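PDB 4I0N: necrotic enteritis toxin B from Clostridium perfringens, which probably forms pores in target-cell membranes, as a secreted toxin of the leukocidin/hemolysin family with an alpha-hemolysin fold. Local coordinates for residues Trp81-Arg86 with Phe246-Ile251; Ser66-Phe71 with Thr214-Gly219. All coordinates share one frame; numbering follows the deposited sequence.

Interaction 1 joins two long strands, 76-92 and 236-255, side by side; interaction 2 fastens the loop that leads into strand 69-72, the neighbour of 76-92 in the same sheet, to the short helix 214-217. Their centres lie about 9 Å apart and they meet at the bulged strand: Y85 OH is 2.6 Å from L215 O, probably a hydrogen bond, and packs 3.3 Å from S66 CA, while P82 CG comes to 3.4 Å from the same L215 O. Neither contact includes an annotated site. In interaction 2 a bound magnesium ion lies about 5 Å from the side chain of K68, and in interaction 1 the side chain of P82 is about 10 Å from a bound magnesium ion.

Interaction 1: residues Trp81-Arg86 with Phe246-Ile251; sequences WPETYR and FDNDYI
F246 pairs with T84 and also meets R86. Its backbone N donates to T84 O (2.8 Å), and its ring lies beside the T84 side chain. This flat apolar ring brings its rim atom CE2 over the centre of the guanidinium, 4.1 Å from R86 CZ and with the planes 66° apart, and its edge against R86 CB, while D169 pairs with the R86 charge through NE. F246 O is gripped twice, by E83 N and, on a lone pair, by T84 N. Two residues of one strand thus face one of the other, a classic antiparallel beta bulge, at the corner strand 76-92 turns at E83. D247 follows in a non-hydrogen-bonded pair with P82, whose lack of an N-H costs no bond to 246-251, since this pair makes none; D247 OD1 packs 3.6 Å from P82 CA, while the carboxylate forms salt bridges with R245 and K80. N248 forms a hydrogen-bonded pair with W81, its N reaching W81 O at 2.8 Å. The W81 chi1 of 64° turns CG, the root of the indole, toward N248, whose CB lies 3.2 Å above one face, offset toward the rim. Asparagine suits the place: ND2 donates to D247 O (2.9 Å) and to a water, while OD1 accepts from N263. Its amide lies 10° from parallel to the E83 carboxylate, whose OE1 accepts from the same water. T84 OG1 also donates to OE1, from above the carboxylate plane, and E83 OE2 forms a salt bridge with K171. Further along, Y250 CB touches the indole 3.8 Å from W81 NE1, itself hydrogen-bonded to N263 OD1.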
ATOM      1  N   TRP A  81      -9.531 -12.673  -7.099  1.00  8.68           N
ATOM      2  CA  TRP A  81      -8.127 -12.340  -6.852  1.00  8.15           C
ATOM      3  C   TRP A  81      -7.971 -10.812  -6.829  1.00  8.76           C
ATOM      4  O   TRP A  81      -8.821 -10.111  -7.381  1.00  8.30           O
ATOM      5  CB  TRP A  81      -7.230 -13.002  -7.919  1.00  7.09           C
ATOM      6  CG  TRP A  81      -7.478 -12.509  -9.312  1.00  9.40           C
ATOM      7  CD1 TRP A  81      -8.513 -12.848 -10.145  1.00  9.67           C
ATOM      8  CD2 TRP A  81      -6.690 -11.553 -10.015  1.00  9.48           C
ATOM      9  NE1 TRP A  81      -8.394 -12.170 -11.346  1.00  9.81           N
ATOM     10  CE2 TRP A  81      -7.298 -11.350 -11.278  1.00 10.15           C
ATOM     11  CE3 TRP A  81      -5.525 -10.832  -9.692  1.00 10.73           C
ATOM     12  CZ2 TRP A  81      -6.779 -10.466 -12.236  1.00  8.66           C
ATOM     13  CZ3 TRP A  81      -4.992  -9.962 -10.641  1.00 11.02           C
ATOM     14  CH2 TRP A  81      -5.624  -9.791 -11.909  1.00  9.08           C
ATOM     15  N   PRO A  82      -6.930 -10.301  -6.139  1.00  8.15           N
ATOM     16  CA  PRO A  82      -6.784  -8.850  -6.008  1.00  8.91           C
ATOM     17  C   PRO A  82      -6.024  -8.247  -7.185  1.00  9.28           C
ATOM     18  O   PRO A  82      -4.848  -8.580  -7.422  1.00  9.78           O
ATOM     19  CB  PRO A  82      -5.994  -8.702  -4.705  1.00  8.33           C
ATOM     20  CG  PRO A  82      -5.126  -9.907  -4.676  1.00  7.80           C
ATOM     21  CD  PRO A  82      -6.002 -11.029  -5.252  1.00  9.66           C
ATOM     22  N   GLU A  83      -6.703  -7.386  -7.937  1.00  9.23           N
ATOM     23  CA  GLU A  83      -6.090  -6.800  -9.115  1.00  8.96           C
ATOM     24  C   GLU A  83      -5.385  -5.496  -8.768  1.00  8.35           C
ATOM     25  O   GLU A  83      -4.366  -5.171  -9.387  1.00  8.98           O
ATOM     26  CB  GLU A  83      -7.117  -6.634 -10.247  1.00  9.28           C
ATOM     27  CG  GLU A  83      -6.506  -6.179 -11.598  1.00  9.16           C
ATOM     28  CD  GLU A  83      -6.318  -4.671 -11.698  1.00 11.01           C
ATOM     29  OE1 GLU A  83      -6.915  -3.922 -10.882  1.00 10.72           O
ATOM     30  OE2 GLU A  83      -5.558  -4.233 -12.598  1.00 13.38           O
ATOM     31  N   THR A  84      -5.916  -4.757  -7.787  1.00  8.27           N
ATOM     32  CA  THR A  84      -5.301  -3.495  -7.327  1.00  8.49           C
ATOM     33  C   THR A  84      -5.434  -3.346  -5.814  1.00  8.05           C
ATOM     34  O   THR A  84      -6.538  -3.488  -5.256  1.00  8.57           O
ATOM     35  CB  THR A  84      -5.905  -2.206  -8.027  1.00  9.75           C
ATOM     36  OG1 THR A  84      -5.614  -2.229  -9.439  1.00 13.27           O
ATOM     37  CG2 THR A  84      -5.291  -0.919  -7.419  1.00  8.78           C
ATOM     38  N   TYR A  85      -4.312  -3.053  -5.149  1.00  7.61           N
ATOM     39  CA  TYR A  85      -4.375  -2.527  -3.789  1.00  7.64           C
ATOM     40  C   TYR A  85      -4.182  -0.997  -3.833  1.00  8.28           C
ATOM     41  O   TYR A  85      -3.214  -0.520  -4.396  1.00  9.51           O
ATOM     42  CB  TYR A  85      -3.271  -3.124  -2.942  1.00  7.21           C
ATOM     43  CG  TYR A  85      -3.326  -4.611  -2.750  1.00  7.97           C
ATOM     44  CD1 TYR A  85      -3.938  -5.161  -1.608  1.00  7.77           C
ATOM     45  CD2 TYR A  85      -2.704  -5.475  -3.662  1.00  5.95           C
ATOM     46  CE1 TYR A  85      -3.953  -6.548  -1.388  1.00  7.89           C
ATOM     47  CE2 TYR A  85      -2.726  -6.881  -3.460  1.00  6.51           C
ATOM     48  CZ  TYR A  85      -3.350  -7.395  -2.317  1.00  8.53           C
ATOM     49  OH  TYR A  85      -3.352  -8.762  -2.100  1.00  8.27           O
ATOM     50  N   ARG A  86      -5.088  -0.249  -3.209  1.00  8.60           N
ATOM     51  CA  ARG A  86      -4.967   1.204  -3.116  1.00  8.46           C
ATOM     52  C   ARG A  86      -4.747   1.626  -1.671  1.00  9.00           C
ATOM     53  O   ARG A  86      -5.471   1.177  -0.751  1.00  8.64           O
ATOM     54  CB  ARG A  86      -6.212   1.896  -3.642  1.00  8.72           C
ATOM     55  CG  ARG A  86      -6.081   3.439  -3.569  1.00  8.82           C
ATOM     56  CD  ARG A  86      -7.221   4.112  -4.327  1.00  9.97           C
ATOM     57  NE  ARG A  86      -7.079   3.887  -5.758  1.00 11.73           N
ATOM     58  CZ  ARG A  86      -7.964   4.260  -6.682  1.00 15.27           C
ATOM     59  NH1 ARG A  86      -9.079   4.889  -6.336  1.00 16.28           N
ATOM     60  NH2 ARG A  86      -7.728   4.000  -7.965  1.00 13.75           N
ATOM     61  N   PHE A 246      -9.248  -3.915  -4.818  1.00  8.42           N
ATOM     62  CA  PHE A 246     -10.160  -4.106  -5.951  1.00  8.96           C
ATOM     63  C   PHE A 246      -9.942  -5.500  -6.477  1.00  8.90           C
ATOM     64  O   PHE A 246      -8.847  -5.829  -6.948  1.00  9.56           O
ATOM     65  CB  PHE A 246      -9.893  -3.084  -7.045  1.00  9.07           C
ATOM     66  CG  PHE A 246     -10.149  -1.658  -6.605  1.00 11.37           C
ATOM     67  CD1 PHE A 246     -11.451  -1.162  -6.585  1.00 15.77           C
ATOM     68  CD2 PHE A 246      -9.108  -0.831  -6.208  1.00 13.06           C
ATOM     69  CE1 PHE A 246     -11.713   0.163  -6.176  1.00 17.25           C
ATOM     70  CE2 PHE A 246      -9.355   0.480  -5.809  1.00 14.74           C
ATOM     71  CZ  PHE A 246     -10.665   0.974  -5.793  1.00 16.59           C
ATOM     72  N   ASP A 247     -11.000  -6.296  -6.420  1.00  8.89           N
ATOM     73  CA  ASP A 247     -10.921  -7.695  -6.785  1.00  8.53           C
ATOM     74  C   ASP A 247     -11.393  -7.886  -8.208  1.00  8.32           C
ATOM     75  O   ASP A 247     -12.199  -7.097  -8.722  1.00  8.37           O
ATOM     76  CB  ASP A 247     -11.751  -8.542  -5.825  1.00  9.43           C
ATOM     77  CG  ASP A 247     -11.160  -8.593  -4.415  1.00 10.44           C
ATOM     78  OD1 ASP A 247      -9.919  -8.559  -4.257  1.00 11.50           O
ATOM     79  OD2 ASP A 247     -11.963  -8.670  -3.472  1.00 10.95           O
ATOM     80  N   ASN A 248     -10.851  -8.915  -8.858  1.00  7.74           N
ATOM     81  CA  ASN A 248     -11.348  -9.382 -10.143  1.00  7.65           C
ATOM     82  C   ASN A 248     -11.802 -10.839 -10.013  1.00  8.57           C
ATOM     83  O   ASN A 248     -11.381 -11.544  -9.086  1.00  8.49           O
ATOM     84  CB  ASN A 248     -10.239  -9.312 -11.218  1.00  7.64           C
ATOM     85  CG  ASN A 248     -10.016  -7.892 -11.792  1.00  8.33           C
ATOM     86  OD1 ASN A 248      -9.328  -7.769 -12.803  1.00 11.21           O
ATOM     87  ND2 ASN A 248     -10.550  -6.840 -11.139  1.00  8.42           N
ATOM     88  N   ASP A 249     -12.658 -11.269 -10.935  1.00  8.32           N
ATOM     89  CA  ASP A 249     -13.103 -12.650 -10.998  1.00  8.62           C
ATOM     90  C   ASP A 249     -12.512 -13.271 -12.242  1.00  9.36           C
ATOM     91  O   ASP A 249     -12.841 -12.858 -13.368  1.00  9.36           O
ATOM     92  CB  ASP A 249     -14.629 -12.723 -11.133  1.00 10.01           C
ATOM     93  CG  ASP A 249     -15.387 -12.287  -9.873  1.00 10.40           C
ATOM     94  OD1 ASP A 249     -14.808 -12.163  -8.768  1.00 11.17           O
ATOM     95  OD2 ASP A 249     -16.630 -12.107 -10.004  1.00 13.82           O
ATOM     96  N   TYR A 250     -11.662 -14.273 -12.044  1.00  9.10           N
ATOM     97  CA  TYR A 250     -11.141 -15.052 -13.169  1.00 10.10           C
ATOM     98  C   TYR A 250     -11.926 -16.365 -13.303  1.00 11.21           C
ATOM     99  O   TYR A 250     -11.938 -17.210 -12.388  1.00 11.19           O
ATOM    100  CB  TYR A 250      -9.644 -15.306 -13.009  1.00  9.17           C
ATOM    101  CG  TYR A 250      -9.094 -16.119 -14.175  1.00 10.95           C
ATOM    102  CD1 TYR A 250      -9.056 -15.591 -15.463  1.00 11.17           C
ATOM    103  CD2 TYR A 250      -8.658 -17.436 -13.987  1.00 10.14           C
ATOM    104  CE1 TYR A 250      -8.584 -16.363 -16.549  1.00 12.57           C
ATOM    105  CE2 TYR A 250      -8.178 -18.194 -15.052  1.00  8.92           C
ATOM    106  CZ  TYR A 250      -8.155 -17.660 -16.324  1.00 10.32           C
ATOM    107  OH  TYR A 250      -7.663 -18.426 -17.361  1.00 13.03           O
ATOM    108  N   ILE A 251     -12.630 -16.496 -14.426  1.00 11.79           N
ATOM    109  CA  ILE A 251     -13.664 -17.522 -14.585  1.00 13.22           C
ATOM    110  C   ILE A 251     -13.260 -18.502 -15.688  1.00 13.43           C
ATOM    111  O   ILE A 251     -12.817 -18.090 -16.768  1.00 12.88           O
ATOM    112  CB  ILE A 251     -15.024 -16.870 -14.949  1.00 13.33           C
ATOM    113  CG1 ILE A 251     -15.510 -15.970 -13.809  1.00 16.64           C
ATOM    114  CG2 ILE A 251     -16.082 -17.931 -15.261  1.00 15.91           C
ATOM    115  CD1 ILE A 251     -16.460 -14.830 -14.278  1.00 22.18           C
TER
HETATM  116  O   HOH W   1      -9.652  -3.960 -11.533  1.00  9.56           O

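Interaction 2: residues Ser66-Phe71 with Thr214-Gly219; sequences SDKQIF and TLISGG
S66 holds the end of the short helix 214-217 with two hydrogen bonds, one from its side chain and one from its backbone. The hydroxyl OG donates to I216 O at 2.7 Å, approaching from above the carbonyl plane, and S66 N donates to G218 O at 2.9 Å, again from above the plane. A chi1 of 63° stands OG between the backbone N and the carbonyl carbon of S66, where it reaches I216 O. S66 CB packs against the same oxygens of the helix end, 3.0 Å from I216 O and 3.5 Å from L215 O. Serine suits the place: it is small enough to fit against these carbonyls and supplies a proton to one of them. K68 lays its aliphatic part beside the I216 carbonyl, CB 3.3 Å from I216 O, and its CD touches the CG2 methyl of I216. Its amine continues to a salt bridge with D209. K68 N makes only a weak bond to S66 OG (3.4 Å).

On the helix side, T214 O accepts from both G218 N and G219 N, closing the last turn before the chain leaves helical geometry at G218. G219 brings its CA to 3.4 Å from S66 N. At phi 149° any CB would collide with the carbonyl O of G218, so a residue without a side chain is needed, and a CB would also crowd S66 N. Around this junction, S66 packs on P82 and Y85 of strand 76-92, I216 reaches M79 of that strand, F154 and F172, and L215 lies on F154 and I170, so that the helix packs its I216 and L215 side chains against residues of strands 76-92, 154-162 and 165-172.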
ATOM      1  N   SER A  66      -4.990 -10.921   0.700  1.00  9.39           N
ATOM      2  CA  SER A  66      -5.381 -11.006  -0.708  1.00  9.52           C
ATOM      3  C   SER A  66      -6.846 -11.422  -0.831  1.00  9.97           C
ATOM      4  O   SER A  66      -7.533 -11.052  -1.786  1.00  9.80           O
ATOM      5  CB  SER A  66      -4.498 -12.009  -1.472  1.00  9.44           C
ATOM      6  OG  SER A  66      -4.643 -13.332  -0.960  1.00  9.80           O
ATOM      7  N   ASP A  67      -7.293 -12.220   0.133  1.00  9.74           N
ATOM      8  CA  ASP A  67      -8.615 -12.864   0.088  1.00 11.12           C
ATOM      9  C   ASP A  67      -8.849 -13.634  -1.210  1.00 11.25           C
ATOM     10  O   ASP A  67      -9.972 -13.710  -1.715  1.00 10.97           O
ATOM     11  CB  ASP A  67      -9.726 -11.838   0.310  1.00 11.79           C
ATOM     12  CG  ASP A  67     -11.050 -12.481   0.641  1.00 13.01           C
ATOM     13  OD1 ASP A  67     -11.065 -13.419   1.460  1.00 13.99           O
ATOM     14  OD2 ASP A  67     -12.065 -12.076   0.052  1.00 13.12           O
ATOM     15  N   LYS A  68      -7.791 -14.239  -1.746  1.00 11.44           N
ATOM     16  CA  LYS A  68      -7.951 -15.084  -2.935  1.00 12.33           C
ATOM     17  C   LYS A  68      -8.848 -16.260  -2.587  1.00 13.00           C
ATOM     18  O   LYS A  68      -8.675 -16.882  -1.546  1.00 13.43           O
ATOM     19  CB  LYS A  68      -6.609 -15.638  -3.410  1.00 12.05           C
ATOM     20  CG  LYS A  68      -6.700 -16.319  -4.767  1.00 14.98           C
ATOM     21  CD  LYS A  68      -5.671 -17.446  -4.921  1.00 16.03           C
ATOM     22  CE  LYS A  68      -6.174 -18.743  -4.380  1.00 19.55           C
ATOM     23  NZ  LYS A  68      -5.215 -19.841  -4.617  1.00 17.89           N
ATOM     24  N   GLN A  69      -9.799 -16.561  -3.464  1.00 13.09           N
ATOM     25  CA  GLN A  69     -10.795 -17.611  -3.183  1.00 15.70           C
ATOM     26  C   GLN A  69     -11.063 -18.347  -4.467  1.00 15.89           C
ATOM     27  O   GLN A  69     -11.095 -17.729  -5.515  1.00 15.55           O
ATOM     28  CB  GLN A  69     -12.119 -16.990  -2.700  1.00 15.44           C
ATOM     29  CG  GLN A  69     -12.002 -16.284  -1.385  1.00 20.83           C
ATOM     30  CD  GLN A  69     -13.299 -15.745  -0.847  1.00 28.00           C
ATOM     31  OE1 GLN A  69     -14.360 -15.879  -1.458  1.00 31.69           O
ATOM     32  NE2 GLN A  69     -13.226 -15.126   0.322  1.00 31.97           N
ATOM     33  N   ILE A  70     -11.300 -19.653  -4.373  1.00 16.38           N
ATOM     34  CA  ILE A  70     -11.624 -20.452  -5.549  1.00 17.20           C
ATOM     35  C   ILE A  70     -12.932 -21.183  -5.304  1.00 17.88           C
ATOM     36  O   ILE A  70     -13.159 -21.698  -4.197  1.00 17.03           O
ATOM     37  CB  ILE A  70     -10.484 -21.448  -5.872  1.00 17.65           C
ATOM     38  CG1 ILE A  70      -9.301 -20.701  -6.507  1.00 17.48           C
ATOM     39  CG2 ILE A  70     -10.986 -22.625  -6.767  1.00 19.40           C
ATOM     40  CD1 ILE A  70      -8.012 -21.508  -6.516  1.00 21.98           C
ATOM     41  N   PHE A  71     -13.805 -21.184  -6.318  1.00 17.74           N
ATOM     42  CA  PHE A  71     -15.056 -21.944  -6.276  1.00 19.24           C
ATOM     43  C   PHE A  71     -15.163 -22.710  -7.583  1.00 18.99           C
ATOM     44  O   PHE A  71     -14.470 -22.392  -8.566  1.00 18.38           O
ATOM     45  CB  PHE A  71     -16.282 -21.031  -6.115  1.00 20.52           C
ATOM     46  CG  PHE A  71     -16.163 -20.036  -4.991  1.00 23.85           C
ATOM     47  CD1 PHE A  71     -16.756 -20.281  -3.765  1.00 27.70           C
ATOM     48  CD2 PHE A  71     -15.451 -18.849  -5.167  1.00 25.53           C
ATOM     49  CE1 PHE A  71     -16.645 -19.343  -2.712  1.00 28.44           C
ATOM     50  CE2 PHE A  71     -15.335 -17.920  -4.131  1.00 28.34           C
ATOM     51  CZ  PHE A  71     -15.933 -18.171  -2.903  1.00 27.14           C
ATOM     52  N   THR A 214       3.034 -13.677  -4.357  1.00 12.24           N
ATOM     53  CA  THR A 214       2.606 -13.615  -2.951  1.00 13.45           C
ATOM     54  C   THR A 214       1.532 -12.546  -2.697  1.00 11.88           C
ATOM     55  O   THR A 214       0.760 -12.668  -1.758  1.00 11.46           O
ATOM     56  CB  THR A 214       3.796 -13.401  -1.983  1.00 13.96           C
ATOM     57  OG1 THR A 214       4.459 -12.168  -2.293  1.00 18.18           O
ATOM     58  CG2 THR A 214       4.765 -14.531  -2.099  1.00 18.06           C
ATOM     59  N   LEU A 215       1.461 -11.512  -3.543  1.00 10.48           N
ATOM     60  CA  LEU A 215       0.392 -10.500  -3.432  1.00  9.91           C
ATOM     61  C   LEU A 215      -0.985 -11.071  -3.800  1.00 10.50           C
ATOM     62  O   LEU A 215      -2.029 -10.529  -3.417  1.00 10.52           O
ATOM     63  CB  LEU A 215       0.711  -9.274  -4.305  1.00  9.86           C
ATOM     64  CG  LEU A 215       1.520  -8.175  -3.604  1.00  7.86           C
ATOM     65  CD1 LEU A 215       2.938  -8.625  -3.167  1.00 10.21           C
ATOM     66  CD2 LEU A 215       1.629  -6.945  -4.548  1.00  8.47           C
ATOM     67  N   ILE A 216      -0.979 -12.182  -4.519  1.00 10.31           N
ATOM     68  CA  ILE A 216      -2.240 -12.878  -4.848  1.00 10.06           C
ATOM     69  C   ILE A 216      -2.519 -14.027  -3.866  1.00 10.85           C
ATOM     70  O   ILE A 216      -3.644 -14.188  -3.366  1.00 11.57           O
ATOM     71  CB  ILE A 216      -2.243 -13.339  -6.320  1.00 10.12           C
ATOM     72  CG1 ILE A 216      -2.278 -12.090  -7.218  1.00  8.99           C
ATOM     73  CG2 ILE A 216      -3.442 -14.264  -6.628  1.00 10.15           C
ATOM     74  CD1 ILE A 216      -1.970 -12.366  -8.699  1.00 12.05           C
ATOM     75  N   SER A 217      -1.508 -14.833  -3.586  1.00 11.18           N
ATOM     76  CA  SER A 217      -1.712 -15.969  -2.682  1.00 11.71           C
ATOM     77  C   SER A 217      -1.883 -15.535  -1.225  1.00 12.32           C
ATOM     78  O   SER A 217      -2.619 -16.162  -0.472  1.00 14.15           O
ATOM     79  CB  SER A 217      -0.565 -16.962  -2.816  1.00 12.51           C
ATOM     80  OG  SER A 217       0.652 -16.346  -2.429  1.00 13.31           O
ATOM     81  N   GLY A 218      -1.239 -14.447  -0.829  1.00 11.27           N
ATOM     82  CA  GLY A 218      -1.225 -14.053   0.578  1.00 10.46           C
ATOM     83  C   GLY A 218      -1.797 -12.670   0.840  1.00  9.82           C
ATOM     84  O   GLY A 218      -2.735 -12.519   1.615  1.00  9.63           O
ATOM     85  N   GLY A 219      -1.213 -11.661   0.207  1.00  9.96           N
ATOM     86  CA  GLY A 219      -1.621 -10.273   0.456  1.00  9.34           C
ATOM     87  C   GLY A 219      -0.453  -9.328   0.274  1.00  9.82           C
ATOM     88  O   GLY A 219       0.658  -9.749  -0.117  1.00  9.54           O
TER